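Local coordinates for photoreceptor-histidine kinase BphP (Stigmatella aurantiaca DW4/3-1, PDB 6BAF), which binds a bilin chromophore in its GAF domain and, as a bacterial phytochrome, probably relays light signals to a histidine kinase, at residues 246-250 with 251-255; 51-54 with 55-59; 144-147 with 148-152; 97-101 with 102-106. All coordinates share one frame; numbering follows the deposited sequence.

Interaction 1. Residues 246-250 with 251-255; sequences EYLHN and MGVQA. With BLR (3-[5-[(Z)-(4-ethenyl-3-methyl-5-oxidanylidene-pyrrol-2-ylidene)methyl]-2-[[5-[(Z)-(3-ethenyl-4-methyl-5-oxidanylidene-pyrrol-2-ylidene)methyl]-3-(3-hydroxy-3-oxopropyl)-4-methyl-1H-pyrrol-2-yl]methyl]-4-methyl-1H-pyrrol-3-yl]propanoic acid), chain B.
Met251 closes the last turn of helix 242-251 against Tyr247: its N donates to Tyr247 O, and its side chain comes back along the same flank. With CG anti to the backbone N (chi1 -153°), the sulfur is carried to one side of the tyrosine ring, Met251 SD lying 3.6 Å from Tyr247 CE2. It stands 49° off the ring normal, an oblique Met-aromatic contact. The chain then bends at chi3 and sets Met251 CE 3.3 Å from BLR OB, a terminal lactam oxygen of the bilin. Tyr247 meets the opposite terminal ring as well, its CD1 being 3.1 Å from BLR OC. Gly252 follows with positive phi, and its N bonds to His249 O at 3.1 Å. Val253 N reaches Leu248 O at 2.9 Å, almost straight at 172°; together these two bonds make the Schellman motif that ends the helix. Val253 CG1 also packs 4.0 Å from Leu248 CD2, on the buried side where Val253 touches Thr274. The contact thus offers the bilin a ring and a thioether, which probably shape the setting of its two outer rings by packing, while polar groups elsewhere hydrogen-bond it.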
loop_
_atom_site.group_PDB
_atom_site.type_symbol
_atom_site.label_atom_id
_atom_site.label_comp_id
_atom_site.label_asym_id
_atom_site.label_seq_id
_atom_site.Cartn_x
_atom_site.Cartn_y
_atom_site.Cartn_z
ATOM N N GLU A 246 -29.242 17.504 6.525
ATOM C CA GLU A 246 -30.252 18.259 5.786
ATOM C C GLU A 246 -29.622 19.159 4.735
ATOM O O GLU A 246 -30.213 19.363 3.673
ATOM C CB GLU A 246 -31.154 19.052 6.741
ATOM C CG GLU A 246 -32.519 19.381 6.063
ATOM C CD GLU A 246 -33.459 18.149 5.909
ATOM O OE1 GLU A 246 -34.462 18.239 5.132
ATOM O OE2 GLU A 246 -33.203 17.081 6.560
ATOM N N TYR A 247 -28.407 19.659 4.977
ATOM C CA TYR A 247 -27.635 20.241 3.896
ATOM C C TYR A 247 -27.503 19.273 2.716
ATOM O O TYR A 247 -27.654 19.677 1.565
ATOM C CB TYR A 247 -26.260 20.623 4.406
ATOM C CG TYR A 247 -25.336 21.323 3.416
ATOM C CD1 TYR A 247 -25.354 22.689 3.334
ATOM C CD2 TYR A 247 -24.383 20.636 2.632
ATOM C CE1 TYR A 247 -24.525 23.375 2.532
ATOM C CE2 TYR A 247 -23.489 21.369 1.741
ATOM C CZ TYR A 247 -23.594 22.740 1.716
ATOM O OH TYR A 247 -22.803 23.594 0.933
ATOM N N LEU A 248 -27.188 17.999 2.984
ATOM C CA LEU A 248 -26.951 17.049 1.901
ATOM C C LEU A 248 -28.250 16.778 1.160
ATOM O O LEU A 248 -28.292 16.834 -0.076
ATOM C CB LEU A 248 -26.335 15.740 2.444
ATOM C CG LEU A 248 -24.875 15.866 2.938
ATOM C CD1 LEU A 248 -24.212 14.551 3.423
ATOM C CD2 LEU A 248 -24.059 16.521 1.880
ATOM N N HIS A 249 -29.327 16.538 1.914
ATOM C CA HIS A 249 -30.654 16.359 1.333
ATOM C C HIS A 249 -31.044 17.517 0.409
ATOM O O HIS A 249 -31.515 17.291 -0.709
ATOM C CB HIS A 249 -31.676 16.198 2.446
ATOM C CG HIS A 249 -33.039 15.815 1.960
ATOM N ND1 HIS A 249 -33.573 14.556 2.154
ATOM C CD2 HIS A 249 -33.985 16.528 1.298
ATOM C CE1 HIS A 249 -34.787 14.509 1.629
ATOM N NE2 HIS A 249 -35.060 15.694 1.105
ATOM N N ASN A 250 -30.827 18.763 0.845
ATOM C CA ASN A 250 -31.181 19.921 0.018
ATOM C C ASN A 250 -30.262 20.066 -1.173
ATOM O O ASN A 250 -30.639 20.635 -2.205
ATOM C CB ASN A 250 -31.094 21.232 0.814
ATOM C CG ASN A 250 -31.164 22.479 -0.115
ATOM O OD1 ASN A 250 -30.127 23.061 -0.534
ATOM N ND2 ASN A 250 -32.405 22.837 -0.506
ATOM N N MET A 251 -29.017 19.669 -1.015
ATOM C CA MET A 251 -28.133 19.724 -2.141
ATOM C C MET A 251 -28.452 18.623 -3.156
ATOM O O MET A 251 -27.884 18.627 -4.248
ATOM C CB MET A 251 -26.718 19.628 -1.600
ATOM C CG MET A 251 -25.712 20.253 -2.435
ATOM S SD MET A 251 -24.198 20.040 -1.532
ATOM C CE MET A 251 -23.226 19.110 -2.682
ATOM N N GLY A 252 -29.341 17.689 -2.811
ATOM C CA GLY A 252 -29.599 16.529 -3.643
ATOM C C GLY A 252 -28.588 15.403 -3.570
ATOM O O GLY A 252 -28.470 14.644 -4.534
ATOM N N VAL A 253 -27.871 15.252 -2.447
ATOM C CA VAL A 253 -26.779 14.286 -2.292
ATOM C C VAL A 253 -27.270 13.156 -1.410
ATOM O O VAL A 253 -27.838 13.415 -0.348
ATOM C CB VAL A 253 -25.536 14.959 -1.691
ATOM C CG1 VAL A 253 -24.541 13.922 -1.182
ATOM C CG2 VAL A 253 -24.888 15.856 -2.741
ATOM N N GLN A 254 -27.070 11.901 -1.839
ATOM C CA GLN A 254 -27.539 10.732 -1.100
ATOM C C GLN A 254 -26.454 10.069 -0.256
ATOM O O GLN A 254 -26.771 9.243 0.617
ATOM C CB GLN A 254 -28.110 9.685 -2.069
ATOM C CG GLN A 254 -28.756 8.490 -1.388
ATOM C CD GLN A 254 -29.978 8.880 -0.573
ATOM O OE1 GLN A 254 -30.819 9.643 -1.038
ATOM N NE2 GLN A 254 -30.066 8.380 0.655
ATOM N N ALA A 255 -25.186 10.391 -0.498
ATOM C CA ALA A 255 -24.082 9.757 0.202
ATOM C C ALA A 255 -22.856 10.625 0.003
ATOM O O ALA A 255 -22.756 11.377 -0.976
ATOM C CB ALA A 255 -23.846 8.310 -0.288
HETATM C CHA BLR B . -19.712 18.960 7.560
HETATM N NA BLR B . -19.986 20.189 5.362
HETATM C C1A BLR B . -19.462 19.195 6.093
HETATM C C2A BLR B . -18.631 18.394 5.304
HETATM C C3A BLR B . -18.623 18.924 4.064
HETATM C C4A BLR B . -19.484 20.031 4.108
HETATM C CMA BLR B . -17.800 18.369 2.863
HETATM C CAA BLR B . -17.867 17.167 5.805
HETATM C CBA BLR B . -18.745 15.890 5.857
HETATM C CGA BLR B . -18.950 15.278 4.463
HETATM O O1A BLR B . -17.912 14.920 3.832
HETATM O O2A BLR B . -20.114 15.129 3.927
HETATM C CHB BLR B . -19.856 21.024 3.029
HETATM N NB BLR B . -20.128 19.494 1.047
HETATM C C1B BLR B . -19.865 20.810 1.744
HETATM C C2B BLR B . -19.659 21.819 0.677
HETATM C C3B BLR B . -19.757 21.231 -0.596
HETATM C C4B BLR B . -20.045 19.777 -0.453
HETATM C CMB BLR B . -19.355 23.306 0.890
HETATM O OB BLR B . -20.208 18.972 -1.300
HETATM C CAB BLR B . -19.551 22.031 -1.894
HETATM C CBB BLR B . -19.505 21.445 -3.068
HETATM N NC BLR B . -23.373 23.080 7.267
HETATM C C1C BLR B . -24.126 24.263 6.684
HETATM C C2C BLR B . -24.649 25.022 7.860
HETATM C C3C BLR B . -24.267 24.420 9.087
HETATM C C4C BLR B . -23.469 23.191 8.780
HETATM C CMC BLR B . -25.459 26.291 7.703
HETATM O OC BLR B . -24.284 24.526 5.541
HETATM C CAC BLR B . -24.627 24.926 10.497
HETATM C CBC BLR B . -24.373 26.189 10.885
HETATM C CHD BLR B . -22.961 22.381 9.656
HETATM N ND BLR B . -21.347 20.903 8.066
HETATM C C1D BLR B . -22.011 21.251 9.343
HETATM C C2D BLR B . -21.646 20.313 10.391
HETATM C C3D BLR B . -20.710 19.365 9.798
HETATM C C4D BLR B . -20.479 19.706 8.349
HETATM C CMD BLR B . -22.144 20.361 11.841
HETATM C CAD BLR B . -20.071 18.191 10.511
HETATM C CBD BLR B . -20.868 16.938 10.186
HETATM C CGD BLR B . -20.199 15.916 11.084
HETATM O O1D BLR B . -18.965 15.639 10.900
HETATM O O2D BLR B . -20.862 15.434 12.052
#

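Interaction 2. Residues 51-54 with 55-59; sequences APLG and HFIEP
Phe56 lies with the edge of its ring against Ala51, whose CB is 3.6 Å from Phe56 CE2 and close to the ring plane. CG stands anti to the carbonyl carbon (chi1 -54°), which sends the ring back along the preceding residues so that the same edge passes Leu53 O, 3.6 Å from Phe56 CD2. On the inner side Leu53 and Ile57 complete the tight part: Leu53 CD2 meets Ile57 CD1 at 3.8 Å, and Ile57 CG1 lies 3.4 Å from Leu53 O. Both residues are buried against Leu65 of helix 59-69, and Ile57 also touches Val82 and Trp84. The backbone between them is a short run of i to i+3 turns, with His55 N to Pro52 O, Phe56 N to Leu53 O (3.0 Å, 169°) and Ile57 N to Gly54 O. This linker of the PAS fold leads into helix 59-69, where Glu58 occupies the N-cap, its OE2 bonded to Ser60 OG and weakly to Val61 N. An alanine in place of Phe56 would probably leave the methyl of Ala51 without its ring partner and strip Trp84 of the ring it meets. The outer side is looser: the side chains of the exposed Pro52 and His55 come no nearer than 4.3 Å, Pro52 CG to His55 CB. The imidazole does lie over a ring face, with His55 ND1 3.6 Å above the plane of the Phe56 ring, over its centre.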
loop_
_atom_site.group_PDB
_atom_site.type_symbol
_atom_site.label_atom_id
_atom_site.label_comp_id
_atom_site.label_asym_id
_atom_site.label_seq_id
_atom_site.Cartn_x
_atom_site.Cartn_y
_atom_site.Cartn_z
ATOM N N ALA A 51 -20.968 -8.770 29.235
ATOM C CA ALA A 51 -20.355 -10.029 28.831
ATOM C C ALA A 51 -18.931 -9.771 28.330
ATOM O O ALA A 51 -18.656 -8.703 27.767
ATOM C CB ALA A 51 -21.184 -10.684 27.719
ATOM N N PRO A 52 -18.014 -10.725 28.521
ATOM C CA PRO A 52 -16.668 -10.580 27.938
ATOM C C PRO A 52 -16.708 -10.843 26.436
ATOM O O PRO A 52 -17.435 -11.726 25.967
ATOM C CB PRO A 52 -15.846 -11.656 28.664
ATOM C CG PRO A 52 -16.856 -12.747 28.944
ATOM C CD PRO A 52 -18.211 -12.052 29.147
ATOM N N LEU A 53 -15.939 -10.053 25.684
ATOM C CA LEU A 53 -15.909 -10.175 24.222
ATOM C C LEU A 53 -15.698 -11.620 23.774
ATOM O O LEU A 53 -16.377 -12.104 22.865
ATOM C CB LEU A 53 -14.789 -9.294 23.658
ATOM C CG LEU A 53 -14.856 -8.647 22.263
ATOM C CD1 LEU A 53 -13.509 -8.727 21.559
ATOM C CD2 LEU A 53 -15.966 -9.150 21.406
ATOM N N GLY A 54 -14.746 -12.315 24.397
ATOM C CA GLY A 54 -14.386 -13.646 23.957
ATOM C C GLY A 54 -15.551 -14.615 23.881
ATOM O O GLY A 54 -15.526 -15.558 23.091
ATOM N N HIS A 55 -16.592 -14.387 24.678
ATOM C CA HIS A 55 -17.743 -15.276 24.671
ATOM C C HIS A 55 -18.406 -15.374 23.300
ATOM O O HIS A 55 -19.077 -16.374 23.016
ATOM C CB HIS A 55 -18.749 -14.792 25.728
ATOM C CG HIS A 55 -20.030 -15.565 25.745
ATOM N ND1 HIS A 55 -21.239 -15.014 25.361
ATOM C CD2 HIS A 55 -20.297 -16.847 26.092
ATOM C CE1 HIS A 55 -22.195 -15.923 25.468
ATOM N NE2 HIS A 55 -21.650 -17.040 25.912
ATOM N N PHE A 56 -18.251 -14.358 22.449
ATOM C CA PHE A 56 -18.923 -14.277 21.157
ATOM C C PHE A 56 -18.000 -14.582 19.969
ATOM O O PHE A 56 -18.459 -14.560 18.822
ATOM C CB PHE A 56 -19.527 -12.880 20.972
ATOM C CG PHE A 56 -20.429 -12.443 22.103
ATOM C CD1 PHE A 56 -21.782 -12.816 22.124
ATOM C CD2 PHE A 56 -19.940 -11.632 23.136
ATOM C CE1 PHE A 56 -22.620 -12.399 23.157
ATOM C CE2 PHE A 56 -20.783 -11.211 24.187
ATOM C CZ PHE A 56 -22.117 -11.595 24.199
ATOM N N ILE A 57 -16.717 -14.825 20.205
ATOM C CA ILE A 57 -15.724 -14.963 19.148
ATOM C C ILE A 57 -15.489 -16.450 18.877
ATOM O O ILE A 57 -15.275 -17.232 19.812
ATOM C CB ILE A 57 -14.407 -14.264 19.538
ATOM C CG1 ILE A 57 -14.665 -12.799 19.964
ATOM C CG2 ILE A 57 -13.344 -14.363 18.404
ATOM C CD1 ILE A 57 -15.418 -11.961 18.946
ATOM N N GLU A 58 -15.514 -16.836 17.605
ATOM C CA GLU A 58 -15.089 -18.167 17.200
ATOM C C GLU A 58 -13.744 -18.514 17.853
ATOM O O GLU A 58 -12.789 -17.735 17.739
ATOM C CB GLU A 58 -14.991 -18.207 15.671
ATOM C CG GLU A 58 -14.905 -19.589 15.023
ATOM C CD GLU A 58 -13.555 -20.258 15.215
ATOM O OE1 GLU A 58 -13.515 -21.348 15.836
ATOM O OE2 GLU A 58 -12.533 -19.690 14.754
ATOM N N PRO A 59 -13.628 -19.671 18.532
ATOM C CA PRO A 59 -12.476 -19.899 19.433
ATOM C C PRO A 59 -11.098 -19.855 18.794
ATOM O O PRO A 59 -10.132 -19.520 19.493
ATOM C CB PRO A 59 -12.771 -21.286 20.018
ATOM C CG PRO A 59 -14.259 -21.349 20.041
ATOM C CD PRO A 59 -14.692 -20.672 18.752
#

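Interaction 3. Residues 144-147 with 148-152; sequences EAVV and QEVRG
Four successive i to i+4 bonds run from Glu144-Gln148 to Val147-Arg151, the shortest being Val150 N to Val146 O at 2.7 Å and 167°, so the backbone is regular alpha helix throughout. On the outer flank Gln148 CG, anti to the carbonyl carbon (chi1 -67°), lies 3.1 Å from Glu144 OE1, and the bend at chi2 turns the amide back toward the carboxylate. The amide adds a weak bond, Gln148 NE2 to Glu144 OE1 at 3.4 Å, its plane turned 66° from the carboxylate. An alanine at Glu144 is likely to deprive the Gln148 amide of this acceptor and set it freer to turn. These residues belong to helix 139-154 of the GAF domain, which packs on the central antiparallel sheet and beside helix 284-300. Val146 and Val150 run alongside each other on the buried flank, with Val146 CG1 4.1 Å from Val150 CG2; Val146 touches Ile161 and Met297, and Val150 touches Cys290 and Cys273. A third flank is polar: a water donates both to Ala145 O at 2.8 Å and to Glu149 OE1 at 3.2 Å, giving that carbonyl a second donor beside Glu149 N. The other carboxylate oxygen of Glu149 forms a salt bridge with Arg132.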
loop_
_atom_site.group_PDB
_atom_site.type_symbol
_atom_site.label_atom_id
_atom_site.label_comp_id
_atom_site.label_asym_id
_atom_site.label_seq_id
_atom_site.Cartn_x
_atom_site.Cartn_y
_atom_site.Cartn_z
ATOM N N GLU A 144 -6.076 17.537 -9.867
ATOM C CA GLU A 144 -6.875 16.788 -10.841
ATOM C C GLU A 144 -6.536 15.297 -10.824
ATOM O O GLU A 144 -7.427 14.453 -11.009
ATOM C CB GLU A 144 -6.687 17.371 -12.255
ATOM C CG GLU A 144 -8.043 17.790 -12.952
ATOM C CD GLU A 144 -8.865 16.604 -13.526
ATOM O OE1 GLU A 144 -8.237 15.546 -13.842
ATOM O OE2 GLU A 144 -10.135 16.724 -13.647
ATOM N N ALA A 145 -5.273 14.953 -10.576
ATOM C CA ALA A 145 -4.905 13.539 -10.493
ATOM C C ALA A 145 -5.628 12.856 -9.329
ATOM O O ALA A 145 -6.189 11.760 -9.487
ATOM C CB ALA A 145 -3.379 13.414 -10.367
ATOM N N VAL A 146 -5.650 13.512 -8.162
ATOM C CA VAL A 146 -6.241 12.927 -6.947
ATOM C C VAL A 146 -7.729 12.679 -7.138
ATOM O O VAL A 146 -8.271 11.617 -6.814
ATOM C CB VAL A 146 -6.000 13.858 -5.746
ATOM C CG1 VAL A 146 -6.879 13.443 -4.565
ATOM C CG2 VAL A 146 -4.525 13.888 -5.377
ATOM N N VAL A 147 -8.405 13.658 -7.698
ATOM C CA VAL A 147 -9.852 13.602 -7.834
ATOM C C VAL A 147 -10.260 12.539 -8.864
ATOM O O VAL A 147 -11.190 11.741 -8.636
ATOM C CB VAL A 147 -10.265 15.063 -8.148
ATOM C CG1 VAL A 147 -10.707 15.365 -9.580
ATOM C CG2 VAL A 147 -11.037 15.706 -7.023
ATOM N N GLN A 148 -9.513 12.431 -9.972
ATOM C CA GLN A 148 -9.752 11.335 -10.917
ATOM C C GLN A 148 -9.451 9.982 -10.281
ATOM O O GLN A 148 -10.217 9.025 -10.439
ATOM C CB GLN A 148 -8.882 11.500 -12.177
ATOM C CG GLN A 148 -9.216 12.695 -13.059
ATOM C CD GLN A 148 -10.468 12.485 -13.931
ATOM O OE1 GLN A 148 -11.304 11.585 -13.679
ATOM N NE2 GLN A 148 -10.630 13.364 -14.933
ATOM N N GLU A 149 -8.356 9.887 -9.533
ATOM C CA GLU A 149 -8.029 8.618 -8.873
ATOM C C GLU A 149 -9.089 8.218 -7.841
ATOM O O GLU A 149 -9.568 7.068 -7.823
ATOM C CB GLU A 149 -6.652 8.744 -8.218
ATOM C CG GLU A 149 -6.047 7.421 -7.805
ATOM C CD GLU A 149 -5.573 6.601 -9.014
ATOM O OE1 GLU A 149 -5.316 7.192 -10.099
ATOM O OE2 GLU A 149 -5.468 5.361 -8.872
ATOM N N VAL A 150 -9.489 9.157 -6.965
ATOM C CA VAL A 150 -10.460 8.796 -5.914
ATOM C C VAL A 150 -11.816 8.447 -6.511
ATOM O O VAL A 150 -12.531 7.576 -6.013
ATOM C CB VAL A 150 -10.588 9.946 -4.894
ATOM C CG1 VAL A 150 -11.797 9.678 -3.939
ATOM C CG2 VAL A 150 -9.275 10.104 -4.129
ATOM N N ARG A 151 -12.231 9.159 -7.546
ATOM C CA ARG A 151 -13.509 8.825 -8.162
ATOM C C ARG A 151 -13.454 7.461 -8.839
ATOM O O ARG A 151 -14.425 6.690 -8.788
ATOM C CB ARG A 151 -13.890 9.907 -9.169
ATOM C CG ARG A 151 -15.242 9.651 -9.757
ATOM C CD ARG A 151 -15.754 10.842 -10.527
ATOM N NE ARG A 151 -16.053 10.498 -11.905
ATOM C CZ ARG A 151 -17.115 9.802 -12.285
ATOM N NH1 ARG A 151 -17.978 9.360 -11.391
ATOM N NH2 ARG A 151 -17.314 9.534 -13.561
ATOM N N GLY A 152 -12.317 7.137 -9.471
ATOM C CA GLY A 152 -12.168 5.809 -10.054
ATOM C C GLY A 152 -12.245 4.692 -9.029
ATOM O O GLY A 152 -12.944 3.698 -9.231
HETATM O O HOH W 1 -5.167 10.096 -11.492
#

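Interaction 4. Residues 97-101 with 102-106; sequences AHRHQ and GRLIL
The shortest polar bond, Ile105 N to His98 O at 2.8 Å, is also nearly straight at 171°. With its return bond, His98 N to Ile105 O, it marks His98 and Ile105 as an antiparallel hydrogen-bonded pair. His100 and Arg103 form the next such pair, and between them Gln101 and Gly102 make a type I' turn, Gly102 at positive phi (81°), a two-residue hairpin loop. His100 N to Arg103 O and Arg103 N to His100 O close this pair. His98 and Ile105 are neighbours on one face. Set between the backbone N and the carbonyl carbon (chi1 73°), the imidazole leans over the neighbouring strand and brings His98 CE1 3.6 Å from Ile105 CB. Gln101 CG lies 3.4 Å above the plane of the His100 ring, toward its rim. The other face holds Ala97, Arg99, Leu104 and Leu106; Ala97 CB is 4.0 Å from Leu106 CD1, and Arg99 NE forms a salt bridge with Glu25. The hairpin sits in the central sheet of the PAS fold, beside strand 19-23. Its chemistry implies that backbone bonds fix the register, with an imidazole against Ile105 on one face and aliphatic packing such as Ala97 on Leu106 on the other.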
loop_
_atom_site.group_PDB
_atom_site.type_symbol
_atom_site.label_atom_id
_atom_site.label_comp_id
_atom_site.label_asym_id
_atom_site.label_seq_id
_atom_site.Cartn_x
_atom_site.Cartn_y
_atom_site.Cartn_z
ATOM N N ALA A 97 -10.421 -0.814 15.783
ATOM C CA ALA A 97 -10.422 -0.520 17.203
ATOM C C ALA A 97 -9.491 0.649 17.481
ATOM O O ALA A 97 -8.456 0.794 16.827
ATOM C CB ALA A 97 -10.012 -1.759 18.013
ATOM N N HIS A 98 -9.872 1.502 18.427
ATOM C CA HIS A 98 -9.025 2.613 18.831
ATOM C C HIS A 98 -9.280 2.917 20.307
ATOM O O HIS A 98 -10.289 2.507 20.877
ATOM C CB HIS A 98 -9.251 3.876 17.960
ATOM C CG HIS A 98 -10.538 4.596 18.233
ATOM N ND1 HIS A 98 -11.751 4.171 17.727
ATOM C CD2 HIS A 98 -10.801 5.720 18.951
ATOM C CE1 HIS A 98 -12.709 4.989 18.136
ATOM N NE2 HIS A 98 -12.162 5.933 18.887
ATOM N N ARG A 99 -8.324 3.618 20.920
ATOM C CA ARG A 99 -8.424 4.146 22.263
ATOM C C ARG A 99 -8.572 5.652 22.181
ATOM O O ARG A 99 -7.817 6.311 21.462
ATOM C CB ARG A 99 -7.190 3.785 23.080
ATOM C CG ARG A 99 -7.016 2.277 23.220
ATOM C CD ARG A 99 -5.877 1.960 24.190
ATOM N NE ARG A 99 -5.776 0.525 24.391
ATOM C CZ ARG A 99 -4.994 -0.264 23.666
ATOM N NH1 ARG A 99 -4.244 0.259 22.702
ATOM N NH2 ARG A 99 -4.979 -1.560 23.880
ATOM N N HIS A 100 -9.529 6.200 22.927
ATOM C CA HIS A 100 -9.670 7.644 22.996
ATOM C C HIS A 100 -10.396 7.996 24.283
ATOM O O HIS A 100 -11.393 7.345 24.642
ATOM C CB HIS A 100 -10.430 8.181 21.780
ATOM C CG HIS A 100 -10.608 9.672 21.783
ATOM N ND1 HIS A 100 -9.545 10.551 21.831
ATOM C CD2 HIS A 100 -11.725 10.439 21.709
ATOM C CE1 HIS A 100 -9.995 11.795 21.792
ATOM N NE2 HIS A 100 -11.315 11.755 21.724
ATOM N N GLN A 101 -9.902 9.028 24.964
ATOM C CA GLN A 101 -10.475 9.500 26.235
ATOM C C GLN A 101 -10.671 8.351 27.220
ATOM O O GLN A 101 -11.695 8.251 27.889
ATOM C CB GLN A 101 -11.796 10.233 26.013
ATOM C CG GLN A 101 -11.687 11.466 25.111
ATOM C CD GLN A 101 -10.992 12.624 25.793
ATOM O OE1 GLN A 101 -10.803 12.611 27.003
ATOM N NE2 GLN A 101 -10.615 13.640 25.021
ATOM N N GLY A 102 -9.702 7.447 27.288
ATOM C CA GLY A 102 -9.820 6.391 28.263
ATOM C C GLY A 102 -10.708 5.222 27.880
ATOM O O GLY A 102 -10.817 4.278 28.672
ATOM N N ARG A 103 -11.299 5.196 26.681
ATOM C CA ARG A 103 -12.135 4.066 26.321
ATOM C C ARG A 103 -11.555 3.341 25.112
ATOM O O ARG A 103 -10.858 3.917 24.266
ATOM C CB ARG A 103 -13.602 4.499 26.075
ATOM C CG ARG A 103 -14.224 5.330 27.258
ATOM C CD ARG A 103 -15.285 4.639 28.200
ATOM N NE ARG A 103 -15.149 3.190 28.422
ATOM C CZ ARG A 103 -15.821 2.456 29.336
ATOM N NH1 ARG A 103 -16.712 3.021 30.205
ATOM N NH2 ARG A 103 -15.581 1.139 29.378
ATOM N N LEU A 104 -11.823 2.041 25.064
ATOM C CA LEU A 104 -11.412 1.171 23.964
ATOM C C LEU A 104 -12.661 0.886 23.137
ATOM O O LEU A 104 -13.582 0.200 23.598
ATOM C CB LEU A 104 -10.799 -0.127 24.488
ATOM C CG LEU A 104 -9.892 -1.055 23.681
ATOM C CD1 LEU A 104 -10.044 -2.512 24.070
ATOM C CD2 LEU A 104 -9.795 -0.839 22.162
ATOM N N ILE A 105 -12.702 1.420 21.926
ATOM C CA ILE A 105 -13.876 1.347 21.069
ATOM C C ILE A 105 -13.562 0.399 19.924
ATOM O O ILE A 105 -12.529 0.547 19.255
ATOM C CB ILE A 105 -14.262 2.736 20.540
ATOM C CG1 ILE A 105 -14.651 3.640 21.708
ATOM C CG2 ILE A 105 -15.352 2.587 19.465
ATOM C CD1 ILE A 105 -14.866 5.101 21.360
ATOM N N LEU A 106 -14.447 -0.565 19.695
ATOM C CA LEU A 106 -14.292 -1.531 18.615
ATOM C C LEU A 106 -15.480 -1.361 17.678
ATOM O O LEU A 106 -16.641 -1.493 18.101
ATOM C CB LEU A 106 -14.201 -2.956 19.170
ATOM C CG LEU A 106 -14.309 -4.108 18.174
ATOM C CD1 LEU A 106 -13.120 -4.083 17.186
ATOM C CD2 LEU A 106 -14.386 -5.451 18.927
#

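How the interactions relate
Interactions 2 and 4 belong to the PAS fold and touch, Leu53 CD1 lying 4.3 Å from Leu106 CD2, so the linker before helix 59-69 packs onto the hairpin's sheet. Interactions 1 and 3 lie in the GAF domain, with nearest atoms about 11 Å apart; only interaction 1 reaches the bilin directly, through Tyr247 and Met251. All four are partly buried, each joining an apolar inner side to a more exposed one. Their backbones differ: a helix end, successive turns, an uninterrupted helix and paired strands, in that order. Sulfur and aromatic contacts mark interaction 1, ring and aliphatic packing interaction 2, a weak surface amide-carboxylate bond interaction 3, and backbone pairing with mixed side-chain packing interaction 4.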